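Local coordinates for succinate dehydrogenase subunit A (Mycolicibacterium smegmatis, PDB 7D6V), which probably oxidises succinate to fumarate on its FAD, as the flavoprotein subunit of a membrane-bound respiratory succinate dehydrogenase complex, at residues Ile174-Leu179 against Ala233-Ser238; Cys54-Arg59 against Gln92-Arg97; Trp576-Leu581 against Thr598-Val603. All coordinates share one frame; numbering follows the deposited sequence.

In the fold
The three contacts illustrate how packing of very different kinds is set at different distances from one long cofactor. Contact 1 and contact 2 both lie in the FAD-binding part of the chain, yet their centres are 33 Å apart, one toward the adenine and the other toward the flavin end of FAD: Ile174 of contact 1 binds the adenine, whereas the side chain of Ala55 in contact 2 is about 7 Å from the cofactor, nearest the flavin ring. Contact 3 belongs to the C-terminal family region, its centre 25 Å from that of contact 1 and 28 Å from that of contact 2. Contacts 1 and 3 approach within about 10 Å at their nearest atoms, and helix 532-556 touches both.

Contact 1. Residues Ile174-Leu179 against Ala233-Ser238; sequences ITELIL and ALRAGS. With FAD (flavin-adenine dinucleotide), chain D.
Leu177 and Leu179 press on Ala236, joining the outer strand 172-179 of a four-stranded mixed sheet to the end of helix 230-236 in the FAD-binding domain. The strand carries a classic beta bulge, in which Thr175 and Glu176 both face Phe188 of the neighbouring strand 184-191. The apolar part is simple: the methyl of Ala236 is met by CD1 of Leu177 at 4.1 Å, and CD1 of Leu179 reaches the same carbon, two leucines of one strand face converging on a single methyl.

The charged part lies beside it. Arg235 turns its chain at chi3 (-61°), which swings NE toward the strand, and OE1 of Glu176 stands at the guanidinium edge, 3.6 Å from that NE. This is a long salt bridge. The carboxylate and guanidinium planes are 76° apart, and the two side chains cross at about a right angle, so the pairing is not a flat two-pronged one. NH1 of Arg235 has its firmer partner in Asn542 on helix 532-556, a helix that also packs on Leu234.

Beyond the helix end, Gly237 takes a positive phi, and its N and that of Ser238 both donate to Ala233 O, reaching it from opposite faces of the carbonyl plane. Both hydrogen bonds to the cofactor come from the backbone of the residue just ahead of the bulge: FAD N6A donates to Ile174 O at 3.2 Å, while Ile174 N donates to FAD N1A at 3.1 Å along a nearly straight line of 172°.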
loop_
_atom_site.group_PDB
_atom_site.type_symbol
_atom_site.label_atom_id
_atom_site.label_comp_id
_atom_site.label_asym_id
_atom_site.label_seq_id
_atom_site.Cartn_x
_atom_site.Cartn_y
_atom_site.Cartn_z
ATOM N N ILE A 174 8.855 -22.387 -3.813
ATOM C CA ILE A 174 8.827 -23.677 -4.494
ATOM C C ILE A 174 10.007 -23.742 -5.450
ATOM O O ILE A 174 10.216 -22.829 -6.256
ATOM C CB ILE A 174 7.499 -23.884 -5.242
ATOM C CG1 ILE A 174 6.333 -23.946 -4.257
ATOM C CG2 ILE A 174 7.553 -25.145 -6.080
ATOM C CD1 ILE A 174 6.403 -25.104 -3.292
ATOM N N THR A 175 10.784 -24.823 -5.360
ATOM C CA THR A 175 11.988 -24.972 -6.162
ATOM C C THR A 175 11.905 -26.072 -7.209
ATOM O O THR A 175 12.732 -26.087 -8.124
ATOM C CB THR A 175 13.202 -25.244 -5.263
ATOM O OG1 THR A 175 13.115 -26.565 -4.720
ATOM C CG2 THR A 175 13.255 -24.243 -4.127
ATOM N N GLU A 176 10.946 -26.987 -7.103
ATOM C CA GLU A 176 10.838 -28.081 -8.053
ATOM C C GLU A 176 9.391 -28.540 -8.138
ATOM O O GLU A 176 8.614 -28.393 -7.194
ATOM C CB GLU A 176 11.740 -29.256 -7.657
ATOM C CG GLU A 176 12.054 -30.222 -8.784
ATOM C CD GLU A 176 13.043 -29.651 -9.782
ATOM O OE1 GLU A 176 12.625 -28.892 -10.681
ATOM O OE2 GLU A 176 14.247 -29.960 -9.665
ATOM N N LEU A 177 9.038 -29.098 -9.291
ATOM C CA LEU A 177 7.765 -29.777 -9.489
ATOM C C LEU A 177 8.034 -31.262 -9.663
ATOM O O LEU A 177 8.874 -31.652 -10.480
ATOM C CB LEU A 177 7.021 -29.223 -10.705
ATOM C CG LEU A 177 6.590 -27.758 -10.653
ATOM C CD1 LEU A 177 5.818 -27.388 -11.901
ATOM C CD2 LEU A 177 5.760 -27.495 -9.416
ATOM N N ILE A 178 7.331 -32.081 -8.901
ATOM C CA ILE A 178 7.543 -33.522 -8.900
ATOM C C ILE A 178 6.608 -34.166 -9.910
ATOM O O ILE A 178 5.422 -33.828 -9.990
ATOM C CB ILE A 178 7.335 -34.105 -7.490
ATOM C CG1 ILE A 178 8.174 -33.337 -6.468
ATOM C CG2 ILE A 178 7.688 -35.578 -7.466
ATOM C CD1 ILE A 178 9.660 -33.435 -6.697
ATOM N N LEU A 179 7.147 -35.098 -10.688
ATOM C CA LEU A 179 6.404 -35.791 -11.726
ATOM C C LEU A 179 6.340 -37.279 -11.413
ATOM O O LEU A 179 7.247 -37.837 -10.789
ATOM C CB LEU A 179 7.049 -35.579 -13.099
ATOM C CG LEU A 179 6.522 -34.446 -13.980
ATOM C CD1 LEU A 179 6.544 -33.120 -13.253
ATOM C CD2 LEU A 179 7.351 -34.363 -15.241
ATOM N N ALA A 233 7.885 -24.681 -15.021
ATOM C CA ALA A 233 7.168 -25.365 -16.089
ATOM C C ALA A 233 8.125 -25.879 -17.151
ATOM O O ALA A 233 7.929 -26.970 -17.703
ATOM C CB ALA A 233 6.135 -24.428 -16.711
ATOM N N LEU A 234 9.177 -25.116 -17.438
ATOM C CA LEU A 234 10.109 -25.510 -18.481
ATOM C C LEU A 234 10.880 -26.764 -18.081
ATOM O O LEU A 234 11.134 -27.638 -18.917
ATOM C CB LEU A 234 11.036 -24.332 -18.772
ATOM C CG LEU A 234 11.970 -24.332 -19.968
ATOM C CD1 LEU A 234 11.163 -24.402 -21.246
ATOM C CD2 LEU A 234 12.791 -23.070 -19.935
ATOM N N ARG A 235 11.243 -26.882 -16.801
ATOM C CA ARG A 235 11.907 -28.087 -16.313
ATOM C C ARG A 235 10.930 -29.232 -16.070
ATOM O O ARG A 235 11.334 -30.398 -16.112
ATOM C CB ARG A 235 12.685 -27.784 -15.031
ATOM C CG ARG A 235 13.916 -26.919 -15.240
ATOM C CD ARG A 235 14.810 -26.896 -14.008
ATOM N NE ARG A 235 14.131 -26.360 -12.834
ATOM C CZ ARG A 235 14.256 -25.111 -12.407
ATOM N NH1 ARG A 235 13.598 -24.709 -11.330
ATOM N NH2 ARG A 235 15.036 -24.261 -13.054
ATOM N N ALA A 236 9.656 -28.929 -15.809
ATOM C CA ALA A 236 8.666 -29.991 -15.679
ATOM C C ALA A 236 8.324 -30.601 -17.028
ATOM O O ALA A 236 7.923 -31.767 -17.096
ATOM C CB ALA A 236 7.404 -29.460 -15.003
ATOM N N GLY A 237 8.465 -29.834 -18.104
ATOM C CA GLY A 237 8.306 -30.397 -19.429
ATOM C C GLY A 237 7.346 -29.637 -20.315
ATOM O O GLY A 237 7.011 -30.094 -21.411
ATOM N N SER A 238 6.897 -28.478 -19.854
ATOM C CA SER A 238 6.025 -27.631 -20.652
ATOM C C SER A 238 6.879 -26.762 -21.571
ATOM O O SER A 238 8.091 -26.952 -21.703
ATOM C CB SER A 238 5.120 -26.801 -19.751
ATOM O OG SER A 238 4.451 -27.623 -18.815
HETATM P PA FAD D . 1.976 -11.280 -9.015
HETATM O O1A FAD D . 0.777 -10.995 -8.189
HETATM O O2A FAD D . 2.860 -10.165 -9.422
HETATM O O5B FAD D . 2.887 -12.292 -8.180
HETATM C C5B FAD D . 2.924 -13.689 -8.406
HETATM C C4B FAD D . 2.952 -14.426 -7.078
HETATM O O4B FAD D . 3.681 -15.642 -7.201
HETATM C C3B FAD D . 3.624 -13.666 -5.960
HETATM O O3B FAD D . 2.819 -13.825 -4.802
HETATM C C2B FAD D . 4.924 -14.394 -5.734
HETATM O O2B FAD D . 5.373 -14.313 -4.387
HETATM C C1B FAD D . 4.547 -15.802 -6.090
HETATM N N9A FAD D . 5.731 -16.593 -6.460
HETATM C C8A FAD D . 6.601 -16.318 -7.430
HETATM N N7A FAD D . 7.560 -17.259 -7.493
HETATM C C5A FAD D . 7.305 -18.159 -6.538
HETATM C C6A FAD D . 7.916 -19.404 -6.051
HETATM N N6A FAD D . 9.031 -19.900 -6.610
HETATM N N1A FAD D . 7.326 -20.032 -5.028
HETATM C C2A FAD D . 6.212 -19.569 -4.455
HETATM N N3A FAD D . 5.608 -18.449 -4.844
HETATM C C4A FAD D . 6.096 -17.715 -5.861
HETATM N N1 FAD D . -0.784 -3.712 -15.286
HETATM C C2 FAD D . -1.877 -2.987 -15.593
HETATM O O2 FAD D . -2.770 -3.520 -16.257
HETATM N N3 FAD D . -2.045 -1.719 -15.217
HETATM C C4 FAD D . -1.130 -1.072 -14.507
HETATM O O4 FAD D . -1.308 0.105 -14.168
HETATM C C4X FAD D . 0.102 -1.782 -14.126
HETATM N N5 FAD D . 1.066 -1.187 -13.407
HETATM C C5X FAD D . 2.175 -1.866 -13.073
HETATM C C6 FAD D . 3.159 -1.238 -12.328
HETATM C C7 FAD D . 4.306 -1.926 -11.983
HETATM C C7M FAD D . 5.380 -1.256 -11.179
HETATM C C8 FAD D . 4.479 -3.330 -12.407
HETATM C C8M FAD D . 5.724 -4.078 -12.031
HETATM C C9 FAD D . 3.499 -3.964 -13.147
HETATM C C9A FAD D . 2.355 -3.276 -13.494
HETATM N N10 FAD D . 1.364 -3.914 -14.245
HETATM C C10 FAD D . 0.220 -3.181 -14.571
HETATM C "C1'" FAD D . 1.508 -5.304 -14.660
HETATM C "C2'" FAD D . 0.640 -6.189 -13.774
HETATM O "O2'" FAD D . 0.633 -5.691 -12.439
HETATM C "C3'" FAD D . 1.147 -7.618 -13.707
HETATM O "O3'" FAD D . 1.035 -8.200 -14.999
HETATM C "C4'" FAD D . 0.316 -8.436 -12.731
HETATM O "O4'" FAD D . 0.421 -7.879 -11.429
HETATM C "C5'" FAD D . 0.763 -9.883 -12.660
HETATM O "O5'" FAD D . 0.068 -10.490 -11.581
HETATM P P FAD D . 0.239 -12.027 -11.196
HETATM O O1P FAD D . -0.902 -12.382 -10.310
HETATM O O2P FAD D . 0.460 -12.828 -12.428
HETATM O O3P FAD D . 1.605 -12.087 -10.349
#

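Contact 2. Residues Cys54-Arg59 against Gln92-Arg97; sequences CAAAMR and QEAPDR
Pro95 sets its ring against Ala56, Ala57 and Met58, and its atoms can be taken in turn. CB meets the side chain of Met58, whose CG lies 3.8 Å from Pro95 CB. Met58 has chi1 near -70°, which places its CG beside its own backbone N and anti to its carbonyl carbon, and from there the two side chains slide past each other in opposite directions. Further round the ring, Pro95 CG rests on the peptide after Ala57, with Ala57 O at 3.5 Å and Ala57 C only slightly further. CD then closes the ring onto the backbone N of Pro95, where the methyl of Ala56 packs, Ala56 CB to Pro95 N being 3.9 Å.

The peptide that receives the ring belongs to an inverse gamma turn centred on Ala57, closed by a weak bond from Met58 N to Ala56 O. It bends the chain just beyond strand 54-55, which pairs with strand 129-130 in a small antiparallel sheet. On the other side, helix 84-102 is kinked here: the nitrogens of Pro95 and Asp96 make no bond to the preceding turn, and a proline nitrogen has no hydrogen to offer.

One residue earlier in that helix, Ala94 adds a second methyl to the interface. Its CB lies 4.0 Å from Ala56 CB and 3.7 Å from Ala55 O, a carbonyl oxygen that also receives a weak hydrogen bond involving Ser430 OG on helix 427-448. Val98 and Trp99, further along helix 84-102, touch Met58, as does Ile116.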
loop_
_atom_site.group_PDB
_atom_site.type_symbol
_atom_site.label_atom_id
_atom_site.label_comp_id
_atom_site.label_asym_id
_atom_site.label_seq_id
_atom_site.Cartn_x
_atom_site.Cartn_y
_atom_site.Cartn_z
ATOM N N CYS A 54 -8.639 -1.587 -14.615
ATOM C CA CYS A 54 -9.002 -2.824 -15.293
ATOM C C CYS A 54 -9.793 -2.481 -16.541
ATOM O O CYS A 54 -10.830 -1.817 -16.457
ATOM C CB CYS A 54 -9.830 -3.734 -14.388
ATOM S SG CYS A 54 -8.933 -4.503 -13.056
ATOM N N ALA A 55 -9.327 -2.956 -17.690
ATOM C CA ALA A 55 -10.045 -2.752 -18.941
ATOM C C ALA A 55 -11.202 -3.741 -19.001
ATOM O O ALA A 55 -10.989 -4.954 -19.071
ATOM C CB ALA A 55 -9.104 -2.919 -20.129
ATOM N N ALA A 56 -12.428 -3.227 -18.965
ATOM C CA ALA A 56 -13.617 -4.064 -19.024
ATOM C C ALA A 56 -14.728 -3.289 -19.710
ATOM O O ALA A 56 -15.046 -2.170 -19.303
ATOM C CB ALA A 56 -14.056 -4.504 -17.625
ATOM N N ALA A 57 -15.324 -3.891 -20.739
ATOM C CA ALA A 57 -16.375 -3.241 -21.520
ATOM C C ALA A 57 -17.696 -3.286 -20.750
ATOM O O ALA A 57 -18.672 -3.926 -21.144
ATOM C CB ALA A 57 -16.503 -3.893 -22.888
ATOM N N MET A 58 -17.710 -2.575 -19.623
ATOM C CA MET A 58 -18.912 -2.458 -18.808
ATOM C C MET A 58 -19.896 -1.433 -19.355
ATOM O O MET A 58 -21.077 -1.487 -19.000
ATOM C CB MET A 58 -18.534 -2.103 -17.370
ATOM C CG MET A 58 -17.843 -3.230 -16.628
ATOM S SD MET A 58 -17.525 -2.875 -14.893
ATOM C CE MET A 58 -16.568 -1.375 -15.025
ATOM N N ARG A 59 -19.433 -0.506 -20.197
ATOM C CA ARG A 59 -20.269 0.498 -20.858
ATOM C C ARG A 59 -20.873 1.495 -19.875
ATOM O O ARG A 59 -21.924 2.077 -20.144
ATOM C CB ARG A 59 -21.375 -0.151 -21.697
ATOM C CG ARG A 59 -20.870 -1.083 -22.775
ATOM C CD ARG A 59 -21.921 -2.102 -23.162
ATOM N NE ARG A 59 -22.933 -1.537 -24.047
ATOM C CZ ARG A 59 -24.242 -1.688 -23.877
ATOM N NH1 ARG A 59 -24.702 -2.386 -22.850
ATOM N NH2 ARG A 59 -25.092 -1.141 -24.731
ATOM N N GLN A 92 -14.876 -10.769 -23.716
ATOM C CA GLN A 92 -16.270 -11.020 -23.382
ATOM C C GLN A 92 -16.484 -11.515 -21.957
ATOM O O GLN A 92 -17.638 -11.648 -21.540
ATOM C CB GLN A 92 -16.897 -12.008 -24.372
ATOM C CG GLN A 92 -16.227 -13.348 -24.467
ATOM C CD GLN A 92 -16.580 -14.070 -25.749
ATOM O OE1 GLN A 92 -17.243 -13.514 -26.622
ATOM N NE2 GLN A 92 -16.143 -15.318 -25.869
ATOM N N GLU A 93 -15.425 -11.771 -21.190
ATOM C CA GLU A 93 -15.585 -12.180 -19.800
ATOM C C GLU A 93 -15.047 -11.171 -18.796
ATOM O O GLU A 93 -15.169 -11.401 -17.590
ATOM C CB GLU A 93 -14.916 -13.537 -19.569
ATOM C CG GLU A 93 -15.521 -14.666 -20.374
ATOM C CD GLU A 93 -14.898 -16.000 -20.048
ATOM O OE1 GLU A 93 -13.933 -16.025 -19.260
ATOM O OE2 GLU A 93 -15.374 -17.026 -20.576
ATOM N N ALA A 94 -14.458 -10.069 -19.246
ATOM C CA ALA A 94 -13.862 -9.092 -18.341
ATOM C C ALA A 94 -14.881 -8.350 -17.474
ATOM O O ALA A 94 -14.634 -8.185 -16.274
ATOM C CB ALA A 94 -13.014 -8.085 -19.122
ATOM N N PRO A 95 -16.007 -7.862 -18.015
ATOM C CA PRO A 95 -16.956 -7.137 -17.151
ATOM C C PRO A 95 -17.508 -7.968 -16.005
ATOM O O PRO A 95 -17.743 -7.425 -14.919
ATOM C CB PRO A 95 -18.063 -6.719 -18.125
ATOM C CG PRO A 95 -17.413 -6.698 -19.441
ATOM C CD PRO A 95 -16.444 -7.822 -19.423
ATOM N N ASP A 96 -17.722 -9.269 -16.216
ATOM C CA ASP A 96 -18.260 -10.118 -15.158
ATOM C C ASP A 96 -17.311 -10.201 -13.971
ATOM O O ASP A 96 -17.745 -10.147 -12.815
ATOM C CB ASP A 96 -18.544 -11.514 -15.703
ATOM C CG ASP A 96 -19.783 -11.563 -16.564
ATOM O OD1 ASP A 96 -20.755 -10.846 -16.253
ATOM O OD2 ASP A 96 -19.784 -12.323 -17.555
ATOM N N ARG A 97 -16.012 -10.344 -14.236
ATOM C CA ARG A 97 -15.045 -10.462 -13.151
ATOM C C ARG A 97 -14.950 -9.169 -12.355
ATOM O O ARG A 97 -14.878 -9.194 -11.121
ATOM C CB ARG A 97 -13.681 -10.860 -13.713
ATOM C CG ARG A 97 -13.726 -12.037 -14.676
ATOM C CD ARG A 97 -13.829 -13.374 -13.952
ATOM N NE ARG A 97 -15.198 -13.689 -13.555
ATOM C CZ ARG A 97 -16.113 -14.216 -14.361
ATOM N NH1 ARG A 97 -15.811 -14.494 -15.619
ATOM N NH2 ARG A 97 -17.331 -14.466 -13.909
#

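Contact 3. Residues Trp576-Leu581 against Thr598-Val603; sequences WRNTLL and TPEQQV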
loop_
_atom_site.group_PDB
_atom_site.type_symbol
_atom_site.label_atom_id
_atom_site.label_comp_id
_atom_site.label_asym_id
_atom_site.label_seq_id
_atom_site.Cartn_x
_atom_site.Cartn_y
_atom_site.Cartn_z
ATOM N N TRP A 576 5.762 -13.695 -40.745
ATOM C CA TRP A 576 6.272 -13.847 -39.379
ATOM C C TRP A 576 5.234 -13.662 -38.275
ATOM O O TRP A 576 5.598 -13.431 -37.118
ATOM C CB TRP A 576 7.423 -12.864 -39.141
ATOM C CG TRP A 576 8.802 -13.481 -39.142
ATOM C CD1 TRP A 576 9.810 -13.222 -40.024
ATOM C CD2 TRP A 576 9.321 -14.445 -38.215
ATOM N NE1 TRP A 576 10.918 -13.965 -39.711
ATOM C CE2 TRP A 576 10.645 -14.724 -38.604
ATOM C CE3 TRP A 576 8.796 -15.100 -37.100
ATOM C CZ2 TRP A 576 11.449 -15.630 -37.917
ATOM C CZ3 TRP A 576 9.596 -15.999 -36.419
ATOM C CH2 TRP A 576 10.906 -16.256 -36.831
ATOM N N ARG A 577 3.952 -13.779 -38.602
ATOM C CA ARG A 577 2.877 -13.497 -37.660
ATOM C C ARG A 577 2.153 -14.747 -37.210
ATOM O O ARG A 577 1.683 -14.801 -36.074
ATOM C CB ARG A 577 1.872 -12.520 -38.284
ATOM C CG ARG A 577 0.952 -11.818 -37.314
ATOM C CD ARG A 577 -0.434 -11.681 -37.915
ATOM N NE ARG A 577 -0.812 -12.873 -38.664
ATOM C CZ ARG A 577 -1.298 -13.979 -38.113
ATOM N NH1 ARG A 577 -1.616 -15.014 -38.874
ATOM N NH2 ARG A 577 -1.468 -14.053 -36.801
ATOM N N ASN A 578 2.054 -15.745 -38.077
ATOM C CA ASN A 578 1.635 -17.086 -37.684
ATOM C C ASN A 578 2.834 -17.964 -37.335
ATOM O O ASN A 578 3.009 -19.062 -37.857
ATOM C CB ASN A 578 0.778 -17.699 -38.786
ATOM C CG ASN A 578 1.498 -17.771 -40.118
ATOM O OD1 ASN A 578 2.674 -17.425 -40.224
ATOM N ND2 ASN A 578 0.791 -18.227 -41.144
ATOM N N THR A 579 3.677 -17.464 -36.435
ATOM C CA THR A 579 4.817 -18.206 -35.913
ATOM C C THR A 579 5.032 -17.796 -34.466
ATOM O O THR A 579 5.113 -16.602 -34.168
ATOM C CB THR A 579 6.085 -17.946 -36.734
ATOM O OG1 THR A 579 5.802 -18.132 -38.126
ATOM C CG2 THR A 579 7.185 -18.906 -36.325
ATOM N N LEU A 580 5.119 -18.781 -33.571
ATOM C CA LEU A 580 5.230 -18.518 -32.142
ATOM C C LEU A 580 6.622 -18.724 -31.575
ATOM O O LEU A 580 6.960 -18.082 -30.579
ATOM C CB LEU A 580 4.250 -19.391 -31.353
ATOM C CG LEU A 580 2.782 -19.006 -31.495
ATOM C CD1 LEU A 580 1.902 -20.006 -30.773
ATOM C CD2 LEU A 580 2.560 -17.603 -30.964
ATOM N N LEU A 581 7.434 -19.595 -32.173
ATOM C CA LEU A 581 8.841 -19.739 -31.802
ATOM C C LEU A 581 8.973 -20.204 -30.342
ATOM O O LEU A 581 9.369 -19.466 -29.441
ATOM C CB LEU A 581 9.565 -18.415 -32.084
ATOM C CG LEU A 581 11.058 -18.230 -31.890
ATOM C CD1 LEU A 581 11.749 -19.170 -32.844
ATOM C CD2 LEU A 581 11.442 -16.800 -32.186
ATOM N N THR A 598 9.939 -23.361 -34.384
ATOM C CA THR A 598 9.046 -22.429 -35.072
ATOM C C THR A 598 7.757 -23.120 -35.501
ATOM O O THR A 598 7.675 -23.657 -36.616
ATOM C CB THR A 598 9.753 -21.822 -36.280
ATOM O OG1 THR A 598 10.033 -22.855 -37.232
ATOM C CG2 THR A 598 11.061 -21.183 -35.863
ATOM N N PRO A 599 6.732 -23.148 -34.652
ATOM C CA PRO A 599 5.423 -23.660 -35.070
ATOM C C PRO A 599 4.506 -22.564 -35.595
ATOM O O PRO A 599 4.691 -21.375 -35.333
ATOM C CB PRO A 599 4.848 -24.251 -33.775
ATOM C CG PRO A 599 5.487 -23.476 -32.721
ATOM C CD PRO A 599 6.873 -23.158 -33.188
ATOM N N GLU A 600 3.484 -22.995 -36.328
ATOM C CA GLU A 600 2.486 -22.096 -36.889
ATOM C C GLU A 600 1.302 -21.941 -35.945
ATOM O O GLU A 600 0.946 -22.860 -35.203
ATOM C CB GLU A 600 1.993 -22.595 -38.248
ATOM C CG GLU A 600 3.103 -22.918 -39.226
ATOM C CD GLU A 600 3.985 -21.722 -39.520
ATOM O OE1 GLU A 600 3.494 -20.754 -40.135
ATOM O OE2 GLU A 600 5.170 -21.751 -39.131
ATOM N N GLN A 601 0.697 -20.757 -35.981
ATOM C CA GLN A 601 -0.482 -20.469 -35.182
ATOM C C GLN A 601 -1.736 -21.029 -35.846
ATOM O O GLN A 601 -1.760 -21.328 -37.042
ATOM C CB GLN A 601 -0.643 -18.964 -34.977
ATOM C CG GLN A 601 0.526 -18.290 -34.291
ATOM C CD GLN A 601 0.160 -16.932 -33.733
ATOM O OE1 GLN A 601 -0.691 -16.819 -32.854
ATOM N NE2 GLN A 601 0.808 -15.892 -34.239
ATOM N N GLN A 602 -2.789 -21.159 -35.046
ATOM C CA GLN A 602 -4.068 -21.639 -35.547
ATOM C C GLN A 602 -4.677 -20.622 -36.508
ATOM O O GLN A 602 -4.476 -19.414 -36.371
ATOM C CB GLN A 602 -5.022 -21.912 -34.384
ATOM C CG GLN A 602 -6.365 -22.488 -34.788
ATOM C CD GLN A 602 -6.233 -23.838 -35.464
ATOM O OE1 GLN A 602 -6.369 -23.952 -36.681
ATOM N NE2 GLN A 602 -5.965 -24.871 -34.676
ATOM N N VAL A 603 -5.409 -21.133 -37.497
ATOM C CA VAL A 603 -6.078 -20.347 -38.536
ATOM C C VAL A 603 -6.691 -19.100 -37.910
ATOM O O VAL A 603 -7.464 -19.211 -36.949
ATOM C CB VAL A 603 -7.137 -21.194 -39.258
ATOM C CG1 VAL A 603 -7.906 -20.357 -40.262
ATOM C CG2 VAL A 603 -6.481 -22.382 -39.939
#
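Leu580 and Gln601 form the close-packed part of this contact, loop-on-loop packing in the fumarate reductase flavoprotein C-terminal family region. Their side chains cross at about a right angle, with Leu580 CG 3.7 Å from Gln601 CG and Leu580 CD2 reaching the amide carbon CD. Beside them the backbones join: Leu580 N donates to Pro599 O at 3.2 Å, and the same oxygen receives a CA-H...O contact from Thr579 CA. A weaker bond runs from Gln601 N to Asn578 O at 3.4 Å. The amide end of Gln601 extends toward Arg577 O, but the modelled separation is too short to be trusted.

The looser part involves Thr598 and Glu600, which are exposed. Thr598 sets CG2 3.7 Å from Leu581 CD1 and CB against Thr579 CG2. Glu600 OE1 and Asn578 OD1 are two acceptors that do not bond, their side-chain planes 73° apart.

The touching parts, 577-581 and 598-601, run 133° apart end to end, one leading into strand 582-585 and the other leaving strand 594-597. Arg557 binds Trp576 O and Thr579 O, Arg577 bonds to Phe80 O and makes a cation-pi contact with Tyr622, and Gln556 of helix 532-556 touches both Leu581 and Thr598.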